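Local coordinates for protein catalase (Corynebacterium glutamicum, PDB 4B7H) that breaks down hydrogen peroxide to water and oxygen at a haem iron, binds NADPH and is inhibited by nitric oxide, at residues 145-150 with 291-296; 210-215 with 343-348. One frame throughout, in Å; residues are numbered along the deposited sequence.

Interaction 1: 145-150 with 291-296; sequences PTFFLR and FDLTKT. With NDP (NADPH dihydro-nicotinamide-adenine-dinucleotide phosphate), chain H.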
loop_
_atom_site.group_PDB
_atom_site.type_symbol
_atom_site.label_atom_id
_atom_site.label_comp_id
_atom_site.label_asym_id
_atom_site.label_seq_id
_atom_site.Cartn_x
_atom_site.Cartn_y
_atom_site.Cartn_z
ATOM N N PRO A 145 -1.023 -8.498 -35.416
ATOM C CA PRO A 145 -0.717 -7.188 -35.997
ATOM C C PRO A 145 -1.814 -6.156 -35.720
ATOM O O PRO A 145 -1.654 -4.986 -36.071
ATOM C CB PRO A 145 -0.656 -7.491 -37.500
ATOM C CG PRO A 145 -1.678 -8.583 -37.658
ATOM C CD PRO A 145 -1.420 -9.465 -36.455
ATOM N N THR A 146 -2.905 -6.581 -35.087
ATOM C CA THR A 146 -4.057 -5.712 -34.870
ATOM C C THR A 146 -4.615 -5.921 -33.454
ATOM O O THR A 146 -3.975 -6.572 -32.632
ATOM C CB THR A 146 -5.117 -5.935 -35.994
ATOM O OG1 THR A 146 -6.166 -4.970 -35.893
ATOM C CG2 THR A 146 -5.692 -7.351 -35.948
ATOM N N PHE A 147 -5.778 -5.353 -33.148
ATOM C CA PHE A 147 -6.383 -5.541 -31.828
ATOM C C PHE A 147 -7.879 -5.269 -31.910
ATOM O O PHE A 147 -8.381 -4.873 -32.965
ATOM C CB PHE A 147 -5.718 -4.635 -30.794
ATOM C CG PHE A 147 -5.877 -5.103 -29.361
ATOM C CD1 PHE A 147 -5.287 -6.284 -28.937
ATOM C CD2 PHE A 147 -6.571 -4.333 -28.436
ATOM C CE1 PHE A 147 -5.410 -6.716 -27.609
ATOM C CE2 PHE A 147 -6.700 -4.753 -27.110
ATOM C CZ PHE A 147 -6.109 -5.942 -26.698
ATOM N N PHE A 148 -8.569 -5.459 -30.786
ATOM C CA PHE A 148 -10.027 -5.499 -30.743
ATOM C C PHE A 148 -10.718 -4.141 -30.822
ATOM O O PHE A 148 -11.924 -4.085 -31.080
ATOM C CB PHE A 148 -10.499 -6.144 -29.435
ATOM C CG PHE A 148 -9.982 -7.542 -29.197
ATOM C CD1 PHE A 148 -10.703 -8.649 -29.634
ATOM C CD2 PHE A 148 -8.804 -7.749 -28.480
ATOM C CE1 PHE A 148 -10.242 -9.945 -29.385
ATOM C CE2 PHE A 148 -8.339 -9.044 -28.227
ATOM C CZ PHE A 148 -9.063 -10.136 -28.677
ATOM N N LEU A 149 -9.985 -3.059 -30.547
ATOM C CA LEU A 149 -10.617 -1.752 -30.337
ATOM C C LEU A 149 -9.776 -0.637 -30.916
ATOM O O LEU A 149 -8.583 -0.828 -31.165
ATOM C CB LEU A 149 -10.813 -1.477 -28.844
ATOM C CG LEU A 149 -11.622 -2.468 -28.010
ATOM C CD1 LEU A 149 -11.390 -2.193 -26.533
ATOM C CD2 LEU A 149 -13.112 -2.407 -28.366
ATOM N N ARG A 150 -10.396 0.527 -31.125
ATOM C CA ARG A 150 -9.673 1.702 -31.617
ATOM C C ARG A 150 -9.775 2.900 -30.675
ATOM O O ARG A 150 -9.390 4.023 -31.031
ATOM C CB ARG A 150 -10.125 2.081 -33.040
ATOM C CG ARG A 150 -11.592 2.489 -33.170
ATOM C CD ARG A 150 -11.967 2.776 -34.629
ATOM N NE ARG A 150 -11.928 1.563 -35.450
ATOM C CZ ARG A 150 -12.992 0.874 -35.868
ATOM N NH1 ARG A 150 -14.228 1.267 -35.560
ATOM N NH2 ARG A 150 -12.812 -0.212 -36.611
ATOM N N PHE A 291 -3.835 4.977 -38.769
ATOM C CA PHE A 291 -3.664 5.115 -37.322
ATOM C C PHE A 291 -4.712 4.333 -36.527
ATOM O O PHE A 291 -4.721 4.382 -35.299
ATOM C CB PHE A 291 -3.726 6.594 -36.931
ATOM C CG PHE A 291 -2.853 7.478 -37.778
ATOM C CD1 PHE A 291 -1.481 7.250 -37.857
ATOM C CD2 PHE A 291 -3.402 8.536 -38.492
ATOM C CE1 PHE A 291 -0.673 8.071 -38.637
ATOM C CE2 PHE A 291 -2.599 9.359 -39.273
ATOM C CZ PHE A 291 -1.234 9.125 -39.342
ATOM N N ASP A 292 -5.604 3.641 -37.239
ATOM C CA ASP A 292 -6.661 2.822 -36.645
ATOM C C ASP A 292 -6.072 1.452 -36.367
ATOM O O ASP A 292 -5.737 0.716 -37.298
ATOM C CB ASP A 292 -7.827 2.714 -37.638
ATOM C CG ASP A 292 -8.977 1.842 -37.138
ATOM O OD1 ASP A 292 -8.860 1.175 -36.082
ATOM O OD2 ASP A 292 -10.024 1.814 -37.825
ATOM N N LEU A 293 -5.916 1.125 -35.084
ATOM C CA LEU A 293 -5.309 -0.135 -34.673
ATOM C C LEU A 293 -6.003 -1.370 -35.251
ATOM O O LEU A 293 -5.354 -2.407 -35.471
ATOM C CB LEU A 293 -5.286 -0.202 -33.146
ATOM C CG LEU A 293 -4.703 -1.444 -32.478
ATOM C CD1 LEU A 293 -3.248 -1.680 -32.909
ATOM C CD2 LEU A 293 -4.825 -1.297 -30.968
ATOM N N THR A 294 -7.306 -1.255 -35.523
ATOM C CA THR A 294 -8.065 -2.364 -36.104
ATOM C C THR A 294 -7.790 -2.556 -37.600
ATOM O O THR A 294 -8.340 -3.471 -38.221
ATOM C CB THR A 294 -9.596 -2.199 -35.879
ATOM O OG1 THR A 294 -10.091 -1.115 -36.681
ATOM C CG2 THR A 294 -9.916 -1.942 -34.407
ATOM N N LYS A 295 -6.948 -1.696 -38.173
ATOM C CA LYS A 295 -6.574 -1.787 -39.586
ATOM C C LYS A 295 -5.091 -2.099 -39.735
ATOM O O LYS A 295 -4.239 -1.320 -39.292
ATOM C CB LYS A 295 -6.862 -0.470 -40.315
ATOM C CG LYS A 295 -8.294 0.024 -40.195
ATOM C CD LYS A 295 -9.256 -0.887 -40.936
ATOM C CE LYS A 295 -10.660 -0.313 -40.926
ATOM N NZ LYS A 295 -11.236 -0.309 -39.556
ATOM N N THR A 296 -4.773 -3.228 -40.357
ATOM C CA THR A 296 -3.391 -3.508 -40.730
ATOM C C THR A 296 -3.032 -2.774 -42.021
ATOM O O THR A 296 -3.919 -2.424 -42.816
ATOM C CB THR A 296 -3.148 -5.016 -40.911
ATOM O OG1 THR A 296 -4.155 -5.574 -41.767
ATOM C CG2 THR A 296 -3.190 -5.723 -39.571
HETATM P PA NDP H . -0.561 -10.735 -47.310
HETATM O O1A NDP H . -0.868 -11.928 -48.138
HETATM O O2A NDP H . 0.624 -9.978 -47.805
HETATM O O5B NDP H . -0.309 -11.223 -45.806
HETATM C C5B NDP H . -1.211 -12.106 -45.184
HETATM C C4B NDP H . -0.709 -12.307 -43.763
HETATM O O4B NDP H . -1.606 -13.166 -43.072
HETATM C C3B NDP H . 0.675 -12.958 -43.752
HETATM O O3B NDP H . 1.497 -12.321 -42.792
HETATM C C2B NDP H . 0.352 -14.389 -43.364
HETATM O O2B NDP H . 1.410 -15.109 -42.759
HETATM C C1B NDP H . -0.838 -14.163 -42.443
HETATM N N9A NDP H . -1.570 -15.404 -42.117
HETATM C C8A NDP H . -1.473 -16.621 -42.744
HETATM N N7A NDP H . -2.289 -17.499 -42.119
HETATM C C5A NDP H . -2.906 -16.860 -41.093
HETATM C C6A NDP H . -3.831 -17.285 -40.141
HETATM N N6A NDP H . -4.011 -18.586 -39.916
HETATM N N1A NDP H . -4.295 -16.383 -39.211
HETATM C C2A NDP H . -3.841 -15.079 -39.213
HETATM N N3A NDP H . -2.921 -14.666 -40.156
HETATM C C4A NDP H . -2.460 -15.544 -41.082
HETATM O O3 NDP H . -1.892 -9.814 -47.242
HETATM P PN NDP H . -2.016 -8.415 -46.443
HETATM O O1N NDP H . -0.728 -8.067 -45.779
HETATM O O2N NDP H . -2.666 -7.464 -47.376
HETATM O O5D NDP H . -3.094 -8.748 -45.295
HETATM C C5D NDP H . -4.226 -9.545 -45.591
HETATM C C4D NDP H . -4.875 -9.994 -44.299
HETATM O O4D NDP H . -3.957 -10.798 -43.586
HETATM C C3D NDP H . -5.208 -8.811 -43.403
HETATM O O3D NDP H . -6.532 -8.348 -43.625
HETATM C C2D NDP H . -4.992 -9.372 -42.008
HETATM O O2D NDP H . -6.198 -9.894 -41.523
HETATM C C1D NDP H . -4.028 -10.540 -42.189
HETATM N N1N NDP H . -2.683 -10.230 -41.657
HETATM C C2N NDP H . -2.102 -9.041 -41.991
HETATM C C3N NDP H . -0.842 -8.680 -41.537
HETATM C C7N NDP H . -0.304 -7.347 -41.946
HETATM O O7N NDP H . 0.584 -6.694 -41.085
HETATM N N7N NDP H . -0.688 -6.797 -43.092
HETATM C C4N NDP H . -0.019 -9.580 -40.640
HETATM C C5N NDP H . -0.748 -10.857 -40.336
HETATM C C6N NDP H . -2.021 -11.118 -40.845
HETATM P P2B NDP H . 2.375 -16.055 -43.644
HETATM O O1X NDP H . 1.502 -17.042 -44.392
HETATM O O2X NDP H . 3.152 -15.175 -44.599
HETATM O O3X NDP H . 3.309 -16.760 -42.677
HETATM O O HOH W 1 -2.248 -2.568 -37.556
#

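Interaction 2: 210-215 with 343-348; sequences GSHTFQ and RMLQAR. With HEM (protoporphyrin IX containing Fe), chain E.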
loop_
_atom_site.group_PDB
_atom_site.type_symbol
_atom_site.label_atom_id
_atom_site.label_comp_id
_atom_site.label_asym_id
_atom_site.label_seq_id
_atom_site.Cartn_x
_atom_site.Cartn_y
_atom_site.Cartn_z
ATOM N N GLY A 210 4.419 -4.876 -33.098
ATOM C CA GLY A 210 4.138 -3.690 -32.309
ATOM C C GLY A 210 2.664 -3.324 -32.381
ATOM O O GLY A 210 2.142 -2.611 -31.519
ATOM N N SER A 211 2.011 -3.816 -33.435
ATOM C CA SER A 211 0.591 -3.588 -33.753
ATOM C C SER A 211 0.281 -2.143 -34.162
ATOM O O SER A 211 -0.167 -1.904 -35.293
ATOM C CB SER A 211 -0.358 -4.059 -32.639
ATOM O OG SER A 211 -0.036 -5.360 -32.175
ATOM N N HIS A 212 0.511 -1.187 -33.261
ATOM C CA HIS A 212 0.272 0.227 -33.577
ATOM C C HIS A 212 1.227 0.758 -34.627
ATOM O O HIS A 212 2.359 0.298 -34.758
ATOM C CB HIS A 212 0.506 1.139 -32.366
ATOM C CG HIS A 212 -0.213 0.735 -31.122
ATOM N ND1 HIS A 212 -1.559 0.958 -30.934
ATOM C CD2 HIS A 212 0.233 0.155 -29.982
ATOM C CE1 HIS A 212 -1.915 0.524 -29.737
ATOM N NE2 HIS A 212 -0.843 0.034 -29.137
ATOM N N THR A 213 0.775 1.789 -35.326
ATOM C CA THR A 213 1.669 2.670 -36.052
ATOM C C THR A 213 2.473 3.511 -35.060
ATOM O O THR A 213 1.910 4.165 -34.169
ATOM C CB THR A 213 0.840 3.558 -36.959
ATOM O OG1 THR A 213 0.164 2.711 -37.898
ATOM C CG2 THR A 213 1.709 4.574 -37.701
ATOM N N PHE A 214 3.793 3.466 -35.207
ATOM C CA PHE A 214 4.693 4.354 -34.491
ATOM C C PHE A 214 5.354 5.299 -35.482
ATOM O O PHE A 214 5.080 5.250 -36.693
ATOM C CB PHE A 214 5.751 3.539 -33.752
ATOM C CG PHE A 214 5.186 2.722 -32.629
ATOM C CD1 PHE A 214 4.972 3.295 -31.382
ATOM C CD2 PHE A 214 4.836 1.393 -32.831
ATOM C CE1 PHE A 214 4.423 2.554 -30.344
ATOM C CE2 PHE A 214 4.295 0.641 -31.804
ATOM C CZ PHE A 214 4.091 1.222 -30.555
ATOM N N GLN A 215 6.233 6.159 -34.983
ATOM C CA GLN A 215 6.962 7.057 -35.867
ATOM C C GLN A 215 8.465 6.864 -35.689
ATOM O O GLN A 215 8.939 6.604 -34.586
ATOM C CB GLN A 215 6.565 8.514 -35.611
ATOM C CG GLN A 215 6.965 9.463 -36.733
ATOM C CD GLN A 215 6.463 10.865 -36.490
ATOM O OE1 GLN A 215 7.056 11.627 -35.727
ATOM N NE2 GLN A 215 5.346 11.209 -37.115
ATOM N N ARG A 343 -5.511 6.270 -30.898
ATOM C CA ARG A 343 -6.040 6.591 -29.573
ATOM C C ARG A 343 -5.789 5.479 -28.557
ATOM O O ARG A 343 -5.689 5.745 -27.354
ATOM C CB ARG A 343 -7.534 6.924 -29.638
ATOM C CG ARG A 343 -7.855 8.097 -30.540
ATOM C CD ARG A 343 -9.340 8.332 -30.612
ATOM N NE ARG A 343 -9.645 9.259 -31.690
ATOM C CZ ARG A 343 -10.878 9.516 -32.105
ATOM N NH1 ARG A 343 -11.902 8.915 -31.514
ATOM N NH2 ARG A 343 -11.083 10.358 -33.110
ATOM N N MET A 344 -5.709 4.237 -29.028
ATOM C CA MET A 344 -5.375 3.129 -28.138
ATOM C C MET A 344 -3.962 3.325 -27.608
ATOM O O MET A 344 -3.725 3.268 -26.396
ATOM C CB MET A 344 -5.508 1.794 -28.868
ATOM C CG MET A 344 -6.950 1.437 -29.231
ATOM S SD MET A 344 -7.890 0.774 -27.852
ATOM C CE MET A 344 -7.210 -0.881 -27.826
ATOM N N LEU A 345 -3.026 3.581 -28.517
ATOM C CA LEU A 345 -1.644 3.836 -28.137
ATOM C C LEU A 345 -1.557 4.994 -27.144
ATOM O O LEU A 345 -0.865 4.897 -26.126
ATOM C CB LEU A 345 -0.789 4.121 -29.370
ATOM C CG LEU A 345 0.659 4.536 -29.100
ATOM C CD1 LEU A 345 1.405 3.474 -28.268
ATOM C CD2 LEU A 345 1.355 4.836 -30.436
ATOM N N GLN A 346 -2.280 6.078 -27.409
ATOM C CA GLN A 346 -2.179 7.251 -26.547
ATOM C C GLN A 346 -2.689 6.968 -25.131
ATOM O O GLN A 346 -2.116 7.442 -24.153
ATOM C CB GLN A 346 -2.844 8.468 -27.203
ATOM C CG GLN A 346 -2.153 8.816 -28.518
ATOM C CD GLN A 346 -2.184 10.287 -28.877
ATOM O OE1 GLN A 346 -2.697 11.129 -28.131
ATOM N NE2 GLN A 346 -1.617 10.609 -30.038
ATOM N N ALA A 347 -3.745 6.170 -25.011
ATOM C CA ALA A 347 -4.202 5.733 -23.695
ATOM C C ALA A 347 -3.163 4.839 -23.005
ATOM O O ALA A 347 -2.911 4.987 -21.805
ATOM C CB ALA A 347 -5.545 5.018 -23.801
ATOM N N ARG A 348 -2.557 3.916 -23.755
ATOM C CA ARG A 348 -1.514 3.053 -23.207
ATOM C C ARG A 348 -0.336 3.843 -22.640
ATOM O O ARG A 348 0.229 3.462 -21.616
ATOM C CB ARG A 348 -1.005 2.083 -24.265
ATOM C CG ARG A 348 -2.040 1.086 -24.736
ATOM C CD ARG A 348 -1.446 0.169 -25.792
ATOM N NE ARG A 348 -0.519 -0.789 -25.197
ATOM C CZ ARG A 348 0.551 -1.294 -25.810
ATOM N NH1 ARG A 348 0.858 -0.926 -27.052
ATOM N NH2 ARG A 348 1.329 -2.165 -25.172
HETATM C CHA HEM E . -0.372 -5.290 -20.073
HETATM C CHB HEM E . -3.139 -1.337 -20.563
HETATM C CHC HEM E . -3.845 -2.495 -25.210
HETATM C CHD HEM E . 0.008 -5.369 -24.941
HETATM C C1A HEM E . -1.066 -4.138 -19.796
HETATM C C2A HEM E . -1.101 -3.454 -18.517
HETATM C C3A HEM E . -1.855 -2.355 -18.672
HETATM C C4A HEM E . -2.325 -2.313 -20.035
HETATM C CMA HEM E . -2.200 -1.283 -17.633
HETATM C CAA HEM E . -0.372 -3.927 -17.240
HETATM C CBA HEM E . 1.045 -3.373 -17.235
HETATM C CGA HEM E . 1.766 -3.625 -15.938
HETATM O O1A HEM E . 2.992 -3.894 -16.007
HETATM O O2A HEM E . 1.153 -3.558 -14.841
HETATM C C1B HEM E . -3.602 -1.309 -21.859
HETATM C C2B HEM E . -4.535 -0.350 -22.408
HETATM C C3B HEM E . -4.746 -0.694 -23.695
HETATM C C4B HEM E . -3.933 -1.854 -23.986
HETATM C CMB HEM E . -5.154 0.809 -21.600
HETATM C CAB HEM E . -5.621 -0.022 -24.770
HETATM C CBB HEM E . -5.903 1.280 -24.748
HETATM C C1C HEM E . -2.748 -3.246 -25.593
HETATM C C2C HEM E . -2.233 -3.447 -26.940
HETATM C C3C HEM E . -1.160 -4.251 -26.843
HETATM C C4C HEM E . -0.964 -4.554 -25.441
HETATM C CMC HEM E . -2.857 -2.845 -28.224
HETATM C CAC HEM E . -0.189 -4.754 -27.938
HETATM C CBC HEM E . 0.055 -4.063 -29.065
HETATM C C1D HEM E . 0.198 -5.659 -23.617
HETATM C C2D HEM E . 1.164 -6.605 -23.161
HETATM C C3D HEM E . 1.061 -6.592 -21.661
HETATM C C4D HEM E . 0.046 -5.627 -21.338
HETATM C CMD HEM E . 2.098 -7.460 -24.015
HETATM C CAD HEM E . 1.914 -7.425 -20.716
HETATM C CBD HEM E . 3.291 -6.774 -20.610
HETATM C CGD HEM E . 4.108 -7.693 -19.751
HETATM O O1D HEM E . 4.501 -7.297 -18.625
HETATM O O2D HEM E . 4.351 -8.847 -20.187
HETATM N NA HEM E . -1.817 -3.412 -20.710
HETATM N NB HEM E . -3.254 -2.213 -22.838
HETATM N NC HEM E . -1.942 -3.933 -24.699
HETATM N ND HEM E . -0.456 -5.102 -22.522
HETATM FE FE HEM E . -1.898 -3.709 -22.695
HETATM O O HOH W 2 3.112 -1.780 -29.013
#

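Interaction 1: 145-150 with 291-296
The Arg150 guanidinium is met at its edge, close to its plane, by Asp292 OD1 and Thr294 OG1, while the Phe147 ring has Phe148 CD2 over the centre of one face, 3.6 Å above the plane, and Leu293 CD2 approaching obliquely. Arg150 and Asp292 form a salt bridge with guanidinium and carboxylate planes at 90°. Arg150 NE donates to Asp292 OD1 over 3.2 Å, from the syn side but tilted well out of the carboxylate plane, and Arg150 NH2 gives a nearly straight bond (161°) to Thr294 OG1 at 2.9 Å. Asp292 OD1 is gripped threefold, since Thr294 N and Thr294 OG1 also donate to it from above the carboxylate plane; the backbone N bond makes an Asx turn within the type I turn 292-295. Lys295 NZ bonds Asp292 OD2 yet lies only 3.3 Å from Arg150 NH2, a like-charge proximity that the shared Asp292, together with Asp452 beyond Arg150, probably offsets. Thr146 OG1, anti to its backbone N (chi1 -172°), donates to Leu293 O over 2.7 Å in the carbonyl plane. Apolar contacts lie near this bond: Leu293 CD2 touches Phe147 CB at 3.5 Å, and Thr296 CG2 packs on Pro145 CB. Leu149 O and Phe147 N are buried by the contact without a polar partner in the model. Pro145 CG reaches C4N of the NADPH nicotinamide at 3.6 Å, and Thr296 also lines that pocket, whereas Phe147 and Leu293 line the haem pocket. The contact thus joins two loops, one leading from strand 135-142 to helix 155-162, the other from strand 270-279 to strand 305-314; helix 187-194 covers Pro145 and Thr146, and Met344 of helix 343-359 meets Phe147, Leu149 and Leu293.

Interaction 2: 210-215 with 343-348
His212 and Leu345 mark the closest backbone approach, CA to CA 6.8 Å, where the residues leading into strand 214-217 pass the first turns of helix 343-359. This is the proximal side of the haem in the catalase beta-barrel fold, and its polar core is an Asp-His-Arg-Tyr chain as in other catalases. The imidazole of His212 is held from several directions. Leu345 CB sits over one face, 3.7 Å from the ring centroid and 15° off the normal, a CH-pi contact displaced toward the rim; Met344 CB meets the edge at CE1. His212 NE2 accepts, in the plane of its ring, from Arg348 NH1 over 2.9 Å; the N-H...N angle is 144°, and His212 NE2 is tilted from the guanidinium plane of Arg348. Ring and guanidinium are nearly coplanar, 22° apart. ND1 is tied to Asp342, so both ring nitrogens are engaged and the rotation of the imidazole is fixed. Leu345 CG is anti to its backbone N, and beyond it the two methyls fork against Phe214, CD1 and CD2 both meeting CE1, while CD1 also touches His212 CD2. Arg348 lays one guanidinium face on the porphyrin, with HEM C3C 3.5 Å above the plane over its centre. Its NE bonds Tyr352 OH, the tyrosine that, as in this family, probably ligates the iron; its NH2 bonds Val140 O. At the guanidinium edge, water 2 accepts from Arg348 NH1 at 3.1 Å and donates to Gly210 O at 2.8 Å.

Both contacts are buried, and neither is a surface patch, although Arg150 in interaction 1 is partly exposed and its NH1 weakly reaches Ser417 of a second subunit. They adjoin directly, with centres about 9 Å apart: Met344 CG packs 3.4 Å from Leu149 O, and Leu293 CD2 lies 3.6 Å from His212 CE1. Along the chain their segments alternate. Interaction 1 joins two loops between the haem and NADPH pockets, through a salt-bridge network and a threonine-to-carbonyl bond. Interaction 2 sets the residues leading into strand 214-217 against helix 343-359 beside the porphyrin, where a single directional hydrogen bond between histidine and arginine, with leucine packing, replaces a salt bridge made within the contact.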